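Local coordinates for glutamine aminotransferase class-II domain protein (Ruegeria pomeroyi, PDB 3MDN) that probably hydrolyses glutamine to release ammonia for transfer, as expected of a class-II, Ntn-type glutamine amidotransferase domain, at residues A127-Y138 and V147-E158; R80-V88 and A190-Y198. All coordinates share one frame; numbering follows the deposited sequence.

Interaction 1 (A127-Y138 and V147-E158); sequences ADMAIADEFYTY and VLFLLALSEGLE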
loop_
_atom_site.group_PDB
_atom_site.type_symbol
_atom_site.label_atom_id
_atom_site.label_comp_id
_atom_site.label_asym_id
_atom_site.label_seq_id
_atom_site.Cartn_x
_atom_site.Cartn_y
_atom_site.Cartn_z
ATOM N N ALA D 127 -20.050 22.519 6.654
ATOM C CA ALA D 127 -20.361 21.217 7.212
ATOM C C ALA D 127 -19.382 20.870 8.326
ATOM O O ALA D 127 -19.789 20.342 9.364
ATOM C CB ALA D 127 -20.381 20.142 6.142
ATOM N N ASP D 128 -18.102 21.158 8.105
ATOM C CA ASP D 128 -17.076 20.911 9.119
ATOM C C ASP D 128 -17.342 21.738 10.388
ATOM O O ASP D 128 -17.203 21.229 11.496
ATOM C CB ASP D 128 -15.670 21.243 8.578
ATOM C CG ASP D 128 -15.088 20.130 7.714
ATOM O OD1 ASP D 128 -15.690 19.048 7.661
ATOM O OD2 ASP D 128 -14.029 20.344 7.069
HETATM N N MSE D 129 -17.695 23.016 10.189
HETATM C CA MSE D 129 -17.923 23.984 11.262
HETATM C C MSE D 129 -19.056 23.539 12.182
HETATM O O MSE D 129 -19.064 23.859 13.369
HETATM C CB MSE D 129 -18.260 25.340 10.643
HETATM C CG MSE D 129 -18.233 26.578 11.584
HETATM SE SE MSE D 129 -19.370 28.024 10.820
HETATM C CE MSE D 129 -21.092 27.047 10.734
ATOM N N ALA D 130 -20.001 22.788 11.621
ATOM C CA ALA D 130 -21.140 22.255 12.373
ATOM C C ALA D 130 -20.796 21.097 13.294
ATOM O O ALA D 130 -21.606 20.739 14.120
ATOM C CB ALA D 130 -22.246 21.825 11.435
ATOM N N ILE D 131 -19.632 20.481 13.141
ATOM C CA ILE D 131 -19.258 19.408 14.042
ATOM C C ILE D 131 -18.897 19.968 15.440
ATOM O O ILE D 131 -18.106 20.905 15.523
ATOM C CB ILE D 131 -18.070 18.577 13.459
ATOM C CG1 ILE D 131 -18.479 17.888 12.148
ATOM C CG2 ILE D 131 -17.590 17.545 14.474
ATOM C CD1 ILE D 131 -17.256 17.463 11.261
ATOM N N ALA D 132 -19.447 19.405 16.523
ATOM C CA ALA D 132 -19.091 19.873 17.883
ATOM C C ALA D 132 -17.600 19.687 18.114
ATOM O O ALA D 132 -17.016 18.724 17.604
ATOM C CB ALA D 132 -19.867 19.137 18.971
ATOM N N ASP D 133 -17.013 20.595 18.895
ATOM C CA ASP D 133 -15.617 20.525 19.305
ATOM C C ASP D 133 -15.263 19.144 19.859
ATOM O O ASP D 133 -14.188 18.621 19.599
ATOM C CB ASP D 133 -15.312 21.575 20.399
ATOM C CG ASP D 133 -15.568 23.020 19.952
ATOM O OD1 ASP D 133 -15.589 23.898 20.840
ATOM O OD2 ASP D 133 -15.742 23.292 18.741
ATOM N N GLU D 134 -16.157 18.577 20.660
ATOM C CA GLU D 134 -15.918 17.289 21.316
ATOM C C GLU D 134 -15.560 16.177 20.307
ATOM O O GLU D 134 -14.791 15.267 20.603
ATOM C CB GLU D 134 -17.199 16.871 22.063
ATOM C CG GLU D 134 -17.023 15.758 23.105
ATOM C CD GLU D 134 -18.358 15.287 23.692
ATOM O OE1 GLU D 134 -19.357 16.052 23.677
ATOM O OE2 GLU D 134 -18.399 14.138 24.182
ATOM N N PHE D 135 -16.164 16.225 19.129
ATOM C CA PHE D 135 -15.971 15.146 18.175
ATOM C C PHE D 135 -15.078 15.555 17.016
ATOM O O PHE D 135 -14.759 14.720 16.160
ATOM C CB PHE D 135 -17.324 14.556 17.689
ATOM C CG PHE D 135 -18.150 13.961 18.803
ATOM C CD1 PHE D 135 -17.864 12.707 19.292
ATOM C CD2 PHE D 135 -19.178 14.696 19.395
ATOM C CE1 PHE D 135 -18.631 12.164 20.338
ATOM C CE2 PHE D 135 -19.926 14.188 20.435
ATOM C CZ PHE D 135 -19.652 12.913 20.905
ATOM N N TYR D 136 -14.654 16.820 17.008
ATOM C CA TYR D 136 -13.895 17.336 15.872
ATOM C C TYR D 136 -12.558 16.601 15.685
ATOM O O TYR D 136 -12.112 16.367 14.555
ATOM C CB TYR D 136 -13.714 18.855 15.929
ATOM C CG TYR D 136 -13.358 19.412 14.575
ATOM C CD1 TYR D 136 -12.022 19.547 14.183
ATOM C CD2 TYR D 136 -14.351 19.762 13.673
ATOM C CE1 TYR D 136 -11.702 20.034 12.923
ATOM C CE2 TYR D 136 -14.045 20.248 12.411
ATOM C CZ TYR D 136 -12.723 20.386 12.038
ATOM O OH TYR D 136 -12.420 20.871 10.773
ATOM N N THR D 137 -11.942 16.219 16.794
ATOM C CA THR D 137 -10.735 15.433 16.752
ATOM C C THR D 137 -10.857 14.134 15.899
ATOM O O THR D 137 -9.869 13.645 15.377
ATOM C CB THR D 137 -10.282 15.091 18.183
ATOM O OG1 THR D 137 -9.050 14.388 18.126
ATOM C CG2 THR D 137 -11.336 14.211 18.892
ATOM N N TYR D 138 -12.056 13.576 15.784
ATOM C CA TYR D 138 -12.282 12.400 14.944
ATOM C C TYR D 138 -12.392 12.725 13.433
ATOM O O TYR D 138 -12.538 11.814 12.618
ATOM C CB TYR D 138 -13.548 11.655 15.404
ATOM C CG TYR D 138 -13.474 11.236 16.857
ATOM C CD1 TYR D 138 -14.238 11.867 17.826
ATOM C CD2 TYR D 138 -12.603 10.223 17.267
ATOM C CE1 TYR D 138 -14.148 11.483 19.176
ATOM C CE2 TYR D 138 -12.509 9.843 18.606
ATOM C CZ TYR D 138 -13.291 10.465 19.549
ATOM O OH TYR D 138 -13.188 10.106 20.881
ATOM N N VAL D 147 -18.514 13.376 7.942
ATOM C CA VAL D 147 -19.336 14.431 8.529
ATOM C C VAL D 147 -20.674 13.931 9.094
ATOM O O VAL D 147 -20.998 14.202 10.252
ATOM C CB VAL D 147 -19.623 15.571 7.526
ATOM C CG1 VAL D 147 -20.325 16.749 8.254
ATOM C CG2 VAL D 147 -18.333 16.067 6.958
ATOM N N LEU D 148 -21.439 13.192 8.298
ATOM C CA LEU D 148 -22.728 12.721 8.748
ATOM C C LEU D 148 -22.565 11.978 10.097
ATOM O O LEU D 148 -23.360 12.141 11.031
ATOM C CB LEU D 148 -23.332 11.791 7.693
ATOM C CG LEU D 148 -24.816 11.805 7.277
ATOM C CD1 LEU D 148 -25.227 10.402 6.888
ATOM C CD2 LEU D 148 -25.780 12.374 8.331
ATOM N N PHE D 149 -21.546 11.138 10.184
ATOM C CA PHE D 149 -21.313 10.343 11.396
ATOM C C PHE D 149 -20.974 11.241 12.579
ATOM O O PHE D 149 -21.535 11.113 13.650
ATOM C CB PHE D 149 -20.172 9.356 11.164
ATOM C CG PHE D 149 -19.756 8.561 12.390
ATOM C CD1 PHE D 149 -20.689 7.984 13.238
ATOM C CD2 PHE D 149 -18.402 8.323 12.629
ATOM C CE1 PHE D 149 -20.274 7.197 14.331
ATOM C CE2 PHE D 149 -17.982 7.564 13.733
ATOM C CZ PHE D 149 -18.920 7.001 14.570
ATOM N N LEU D 150 -20.051 12.156 12.379
ATOM C CA LEU D 150 -19.609 13.015 13.502
ATOM C C LEU D 150 -20.675 14.027 13.909
ATOM O O LEU D 150 -20.802 14.354 15.097
ATOM C CB LEU D 150 -18.300 13.707 13.160
ATOM C CG LEU D 150 -17.201 12.686 12.866
ATOM C CD1 LEU D 150 -15.945 13.415 12.508
ATOM C CD2 LEU D 150 -16.957 11.731 14.057
ATOM N N LEU D 151 -21.421 14.518 12.917
ATOM C CA LEU D 151 -22.617 15.333 13.181
ATOM C C LEU D 151 -23.666 14.567 13.984
ATOM O O LEU D 151 -24.320 15.134 14.846
ATOM C CB LEU D 151 -23.282 15.798 11.891
ATOM C CG LEU D 151 -22.858 16.974 11.000
ATOM C CD1 LEU D 151 -24.156 17.578 10.438
ATOM C CD2 LEU D 151 -22.115 18.065 11.740
ATOM N N ALA D 152 -23.867 13.291 13.676
ATOM C CA ALA D 152 -24.816 12.491 14.446
ATOM C C ALA D 152 -24.333 12.294 15.895
ATOM O O ALA D 152 -25.140 12.375 16.833
ATOM C CB ALA D 152 -25.100 11.151 13.757
ATOM N N LEU D 153 -23.040 12.031 16.075
ATOM C CA LEU D 153 -22.449 12.067 17.431
ATOM C C LEU D 153 -22.705 13.415 18.108
ATOM O O LEU D 153 -23.207 13.451 19.238
ATOM C CB LEU D 153 -20.945 11.700 17.431
ATOM C CG LEU D 153 -20.739 10.185 17.240
ATOM C CD1 LEU D 153 -19.359 9.805 16.705
ATOM C CD2 LEU D 153 -21.075 9.386 18.514
ATOM N N SER D 154 -22.395 14.517 17.414
ATOM C CA SER D 154 -22.624 15.881 17.955
ATOM C C SER D 154 -24.089 16.072 18.375
ATOM O O SER D 154 -24.366 16.785 19.333
ATOM C CB SER D 154 -22.236 16.959 16.931
ATOM O OG SER D 154 -20.909 16.742 16.462
ATOM N N GLU D 155 -25.003 15.404 17.670
ATOM C CA GLU D 155 -26.441 15.488 17.949
ATOM C C GLU D 155 -26.975 14.446 18.965
ATOM O O GLU D 155 -28.169 14.304 19.106
ATOM C CB GLU D 155 -27.249 15.367 16.647
ATOM C CG GLU D 155 -27.145 16.548 15.658
ATOM C CD GLU D 155 -27.841 17.823 16.168
ATOM O OE1 GLU D 155 -28.702 17.740 17.052
ATOM O OE2 GLU D 155 -27.513 18.922 15.698
ATOM N N GLY D 156 -26.103 13.712 19.656
ATOM C CA GLY D 156 -26.555 12.759 20.683
ATOM C C GLY D 156 -26.711 11.305 20.245
ATOM O O GLY D 156 -27.467 10.559 20.872
ATOM N N LEU D 157 -25.979 10.887 19.200
ATOM C CA LEU D 157 -26.044 9.489 18.728
ATOM C C LEU D 157 -25.891 8.478 19.868
ATOM O O LEU D 157 -26.582 7.446 19.891
ATOM C CB LEU D 157 -25.023 9.203 17.619
ATOM C CG LEU D 157 -24.964 7.764 17.074
ATOM C CD1 LEU D 157 -26.175 7.471 16.239
ATOM C CD2 LEU D 157 -23.746 7.537 16.212
ATOM N N GLU D 158 -25.017 8.808 20.818
ATOM C CA GLU D 158 -24.729 7.950 21.976
ATOM C C GLU D 158 -25.921 7.608 22.859
ATOM O O GLU D 158 -25.975 6.514 23.399
ATOM C CB GLU D 158 -23.552 8.499 22.822
ATOM C CG GLU D 158 -22.179 8.272 22.132
ATOM C CD GLU D 158 -21.044 9.092 22.753
ATOM O OE1 GLU D 158 -21.207 10.321 22.916
ATOM O OE2 GLU D 158 -19.977 8.512 23.066
#

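Interaction 2 (R80-V88 and A190-Y198); sequences RSGLFLSHV and AFSDGQTLY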
loop_
_atom_site.group_PDB
_atom_site.type_symbol
_atom_site.label_atom_id
_atom_site.label_comp_id
_atom_site.label_asym_id
_atom_site.label_seq_id
_atom_site.Cartn_x
_atom_site.Cartn_y
_atom_site.Cartn_z
ATOM N N ARG D 80 -13.611 -14.186 13.904
ATOM C CA ARG D 80 -15.046 -14.375 14.077
ATOM C C ARG D 80 -15.676 -13.227 14.854
ATOM O O ARG D 80 -15.096 -12.727 15.810
ATOM C CB ARG D 80 -15.294 -15.659 14.839
ATOM C CG ARG D 80 -15.586 -16.836 13.949
ATOM C CD ARG D 80 -15.567 -18.104 14.769
ATOM N NE ARG D 80 -14.455 -18.059 15.728
ATOM C CZ ARG D 80 -14.019 -19.118 16.406
ATOM N NH1 ARG D 80 -14.577 -20.309 16.205
ATOM N NH2 ARG D 80 -13.029 -18.988 17.273
ATOM N N SER D 81 -16.862 -12.794 14.432
ATOM C CA SER D 81 -17.572 -11.736 15.146
ATOM C C SER D 81 -19.086 -11.918 15.031
ATOM O O SER D 81 -19.595 -12.447 14.045
ATOM C CB SER D 81 -17.136 -10.345 14.652
ATOM O OG SER D 81 -17.870 -9.311 15.299
ATOM N N GLY D 82 -19.787 -11.496 16.075
ATOM C CA GLY D 82 -21.221 -11.559 16.129
ATOM C C GLY D 82 -21.818 -10.209 15.781
ATOM O O GLY D 82 -23.044 -10.071 15.734
ATOM N N LEU D 83 -20.960 -9.216 15.505
ATOM C CA LEU D 83 -21.460 -7.901 15.111
ATOM C C LEU D 83 -20.410 -7.181 14.318
ATOM O O LEU D 83 -19.370 -6.775 14.871
ATOM C CB LEU D 83 -21.863 -7.049 16.333
ATOM C CG LEU D 83 -23.071 -6.108 16.112
ATOM C CD1 LEU D 83 -23.470 -5.400 17.425
ATOM C CD2 LEU D 83 -22.882 -5.067 14.986
ATOM N N PHE D 84 -20.646 -7.029 13.019
ATOM C CA PHE D 84 -19.675 -6.317 12.211
ATOM C C PHE D 84 -20.286 -5.607 10.994
ATOM O O PHE D 84 -21.412 -5.894 10.618
ATOM C CB PHE D 84 -18.512 -7.231 11.805
ATOM C CG PHE D 84 -18.913 -8.420 10.954
ATOM C CD1 PHE D 84 -18.821 -8.360 9.581
ATOM C CD2 PHE D 84 -19.328 -9.610 11.545
ATOM C CE1 PHE D 84 -19.157 -9.460 8.809
ATOM C CE2 PHE D 84 -19.653 -10.715 10.791
ATOM C CZ PHE D 84 -19.574 -10.650 9.424
ATOM N N LEU D 85 -19.496 -4.707 10.389
ATOM C CA LEU D 85 -19.915 -3.873 9.258
ATOM C C LEU D 85 -18.788 -3.959 8.244
ATOM O O LEU D 85 -17.624 -3.801 8.643
ATOM C CB LEU D 85 -20.061 -2.415 9.741
ATOM C CG LEU D 85 -21.400 -1.931 10.354
ATOM C CD1 LEU D 85 -21.794 -2.720 11.569
ATOM C CD2 LEU D 85 -21.259 -0.430 10.695
ATOM N N SER D 86 -19.102 -4.181 6.965
ATOM C CA SER D 86 -18.101 -4.203 5.899
ATOM C C SER D 86 -18.579 -3.553 4.598
ATOM O O SER D 86 -19.777 -3.588 4.310
ATOM C CB SER D 86 -17.562 -5.599 5.653
ATOM O OG SER D 86 -18.594 -6.531 5.553
ATOM N N HIS D 87 -17.661 -2.953 3.819
ATOM C CA HIS D 87 -18.043 -1.867 2.864
ATOM C C HIS D 87 -17.037 -1.596 1.734
ATOM O O HIS D 87 -15.926 -1.158 1.986
ATOM C CB HIS D 87 -18.388 -0.541 3.638
ATOM C CG HIS D 87 -18.635 0.667 2.756
ATOM N ND1 HIS D 87 -19.874 0.965 2.213
ATOM C CD2 HIS D 87 -17.802 1.654 2.340
ATOM C CE1 HIS D 87 -19.788 2.071 1.490
ATOM N NE2 HIS D 87 -18.539 2.512 1.553
ATOM N N VAL D 88 -17.454 -1.834 0.486
ATOM C CA VAL D 88 -16.605 -1.658 -0.693
ATOM C C VAL D 88 -16.714 -0.247 -1.252
ATOM O O VAL D 88 -15.938 0.638 -0.868
ATOM C CB VAL D 88 -16.900 -2.711 -1.808
ATOM C CG1 VAL D 88 -16.422 -2.209 -3.187
ATOM C CG2 VAL D 88 -16.254 -4.070 -1.470
ATOM N N ALA D 190 -25.441 2.008 7.760
ATOM C CA ALA D 190 -25.472 1.012 8.850
ATOM C C ALA D 190 -24.553 1.480 9.935
ATOM O O ALA D 190 -23.530 2.125 9.658
ATOM C CB ALA D 190 -25.037 -0.374 8.358
ATOM N N PHE D 191 -24.906 1.201 11.178
ATOM C CA PHE D 191 -24.156 1.734 12.303
ATOM C C PHE D 191 -24.470 0.937 13.579
ATOM O O PHE D 191 -25.499 0.305 13.650
ATOM C CB PHE D 191 -24.336 3.259 12.475
ATOM C CG PHE D 191 -25.770 3.723 12.582
ATOM C CD1 PHE D 191 -26.571 3.859 11.451
ATOM C CD2 PHE D 191 -26.317 4.055 13.816
ATOM C CE1 PHE D 191 -27.898 4.279 11.565
ATOM C CE2 PHE D 191 -27.640 4.480 13.931
ATOM C CZ PHE D 191 -28.419 4.618 12.818
ATOM N N SER D 192 -23.541 0.924 14.542
ATOM C CA SER D 192 -23.645 0.058 15.741
ATOM C C SER D 192 -22.955 0.666 16.932
ATOM O O SER D 192 -21.981 1.440 16.787
ATOM C CB SER D 192 -22.992 -1.311 15.482
ATOM O OG SER D 192 -23.209 -2.226 16.565
ATOM N N ASP D 193 -23.402 0.279 18.119
ATOM C CA ASP D 193 -22.697 0.647 19.350
ATOM C C ASP D 193 -22.040 -0.587 19.911
ATOM O O ASP D 193 -21.564 -0.574 21.026
ATOM C CB ASP D 193 -23.653 1.249 20.393
ATOM C CG ASP D 193 -24.870 0.354 20.667
ATOM O OD1 ASP D 193 -24.899 -0.808 20.181
ATOM O OD2 ASP D 193 -25.808 0.814 21.354
ATOM N N GLY D 194 -22.026 -1.669 19.143
ATOM C CA GLY D 194 -21.430 -2.903 19.627
ATOM C C GLY D 194 -22.386 -3.810 20.371
ATOM O O GLY D 194 -22.010 -4.918 20.730
ATOM N N GLN D 195 -23.615 -3.347 20.596
ATOM C CA GLN D 195 -24.700 -4.188 21.130
ATOM C C GLN D 195 -25.920 -4.304 20.193
ATOM O O GLN D 195 -26.507 -5.384 20.032
ATOM C CB GLN D 195 -25.146 -3.643 22.490
ATOM C CG GLN D 195 -24.277 -4.121 23.687
ATOM C CD GLN D 195 -25.011 -5.236 24.482
ATOM O OE1 GLN D 195 -25.750 -4.960 25.455
ATOM N NE2 GLN D 195 -24.848 -6.486 24.037
ATOM N N THR D 196 -26.291 -3.188 19.576
ATOM C CA THR D 196 -27.443 -3.125 18.674
ATOM C C THR D 196 -26.927 -2.760 17.299
ATOM O O THR D 196 -25.983 -1.999 17.202
ATOM C CB THR D 196 -28.462 -2.050 19.144
ATOM O OG1 THR D 196 -28.908 -2.367 20.464
ATOM C CG2 THR D 196 -29.672 -1.978 18.224
ATOM N N LEU D 197 -27.560 -3.267 16.242
ATOM C CA LEU D 197 -27.157 -2.912 14.892
ATOM C C LEU D 197 -28.303 -2.081 14.300
ATOM O O LEU D 197 -29.471 -2.452 14.450
ATOM C CB LEU D 197 -26.927 -4.172 14.049
ATOM C CG LEU D 197 -26.793 -3.939 12.535
ATOM C CD1 LEU D 197 -25.544 -3.084 12.276
ATOM C CD2 LEU D 197 -26.706 -5.270 11.729
ATOM N N TYR D 198 -27.970 -0.973 13.645
ATOM C CA TYR D 198 -28.973 -0.065 13.094
ATOM C C TYR D 198 -28.770 0.063 11.599
ATOM O O TYR D 198 -27.651 -0.091 11.103
ATOM C CB TYR D 198 -28.826 1.350 13.672
ATOM C CG TYR D 198 -29.046 1.439 15.159
ATOM C CD1 TYR D 198 -27.964 1.460 16.033
ATOM C CD2 TYR D 198 -30.343 1.442 15.692
ATOM C CE1 TYR D 198 -28.153 1.534 17.406
ATOM C CE2 TYR D 198 -30.543 1.522 17.084
ATOM C CZ TYR D 198 -29.444 1.574 17.922
ATOM O OH TYR D 198 -29.608 1.612 19.283
#

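Interaction 1 (A127-Y138 and V147-E158)
Phe-135 lays its ring against the last turn of helix 144-154, with Leu-153 CB standing over the ring centre in a CH-pi contact, 3.6 Å from the centroid and 7° off the ring normal. At the rim, Glu-158 OE1 lies in the ring plane, 3.6 Å from Phe-135 CZ, where the weakly positive ring hydrogens would suit a carboxylate oxygen; the other oxygen of Glu-158 is in a salt bridge with Arg-107.

A single hydrogen bond crosses the contact, from Ala-132 N to Ser-154 OG (3.0 Å, 160°). Ser-154 OG stands anti to its own carbonyl carbon (chi1 -53°), a torsion that lets the hydroxyl donate back to Leu-150 O at 2.8 Å while accepting from Ala-132. Leu-150 O thus takes two donors, Ser-154 OG and Ser-154 N, from opposite faces of its carbonyl plane.

The remaining contacts are apolar. Leu-151 CD2 touches both Ala-130 CB and Ile-131 CG1, 3.7 Å from the latter, while Ile-131 CG2 rests on Leu-150 CB. One turn before Leu-151, Val-147 CG1 meets Ala-127 CB at 4.0 Å. Leu-150 CD2 meets Tyr-138 CB at 3.7 Å.

Helix 144-154 packs across the end of helix 124-129, the loop that follows and the short helix 133-136; it also meets helix 161-179, where Leu-151 touches Ala-168, and strand 104-106, where Leu-153 touches Ala-106.

Interaction 2 (R80-V88 and A190-Y198)
Leu-83 pushes its forked end against the hydroxyl of Ser-192, with CD1 and CD2 each 3.3 Å from Ser-192 OG. CD1 also reaches over the turn to Gly-194 C at 3.5 Å. The oxygen pressed by these methyls has its polar needs met within its own hairpin: Ser-192 OG accepts from Gly-194 N (2.9 Å, 160°), closing an ST turn, and donates to Thr-196 O from above that carbonyl's plane. In the same turn, Asp-193 OD1 accepts from Gln-195 N, an Asx turn, and from Thr-196 N, an Asx motif.

Leu-85, two residues on, points the same way and spreads its methyls over the hairpin strands. CD1 meets Leu-197 CD1 at 3.8 Å, the two side chains sliding past each other in opposite directions, and CD2 lies 3.6 Å from Ala-190 O.

No hydrogen bond joins the segments. Strands 84-87 and 190-192 approach to 7.9 Å between axes at 149°, face to face in different sheets, consistent with the two facing sheets at the centre of the alpha-beta-beta-alpha sandwich of Ntn hydrolases. Strand 84-87 is flanked by strands 47-51 and 6-10, and Leu-85 also touches Cys-110 and Met-112 of strand 109-114.

In the fold
Interaction 1 lies within the loop of chain closed by interaction 2, their centres about 20 Å apart, and both are largely buried. Interaction 2 is the more central, joining two beta sheets chiefly through leucine side chains, which pack on a serine hydroxyl, an alanine and the hairpin backbone, with no hydrogen bond from one segment to the other. Interaction 1 is farther from the centre of the chain and mixes apolar packing with a hydrogen bond and an aromatic face; its outer side reaches a second subunit, where Asp-128 bonds Tyr-136 of that copy. The two meet directly, Leu-157 CD1 lying 4.1 Å from Phe-191 CE2, so the segment after helix 144-154 packs on the sheet that holds strand 185-192.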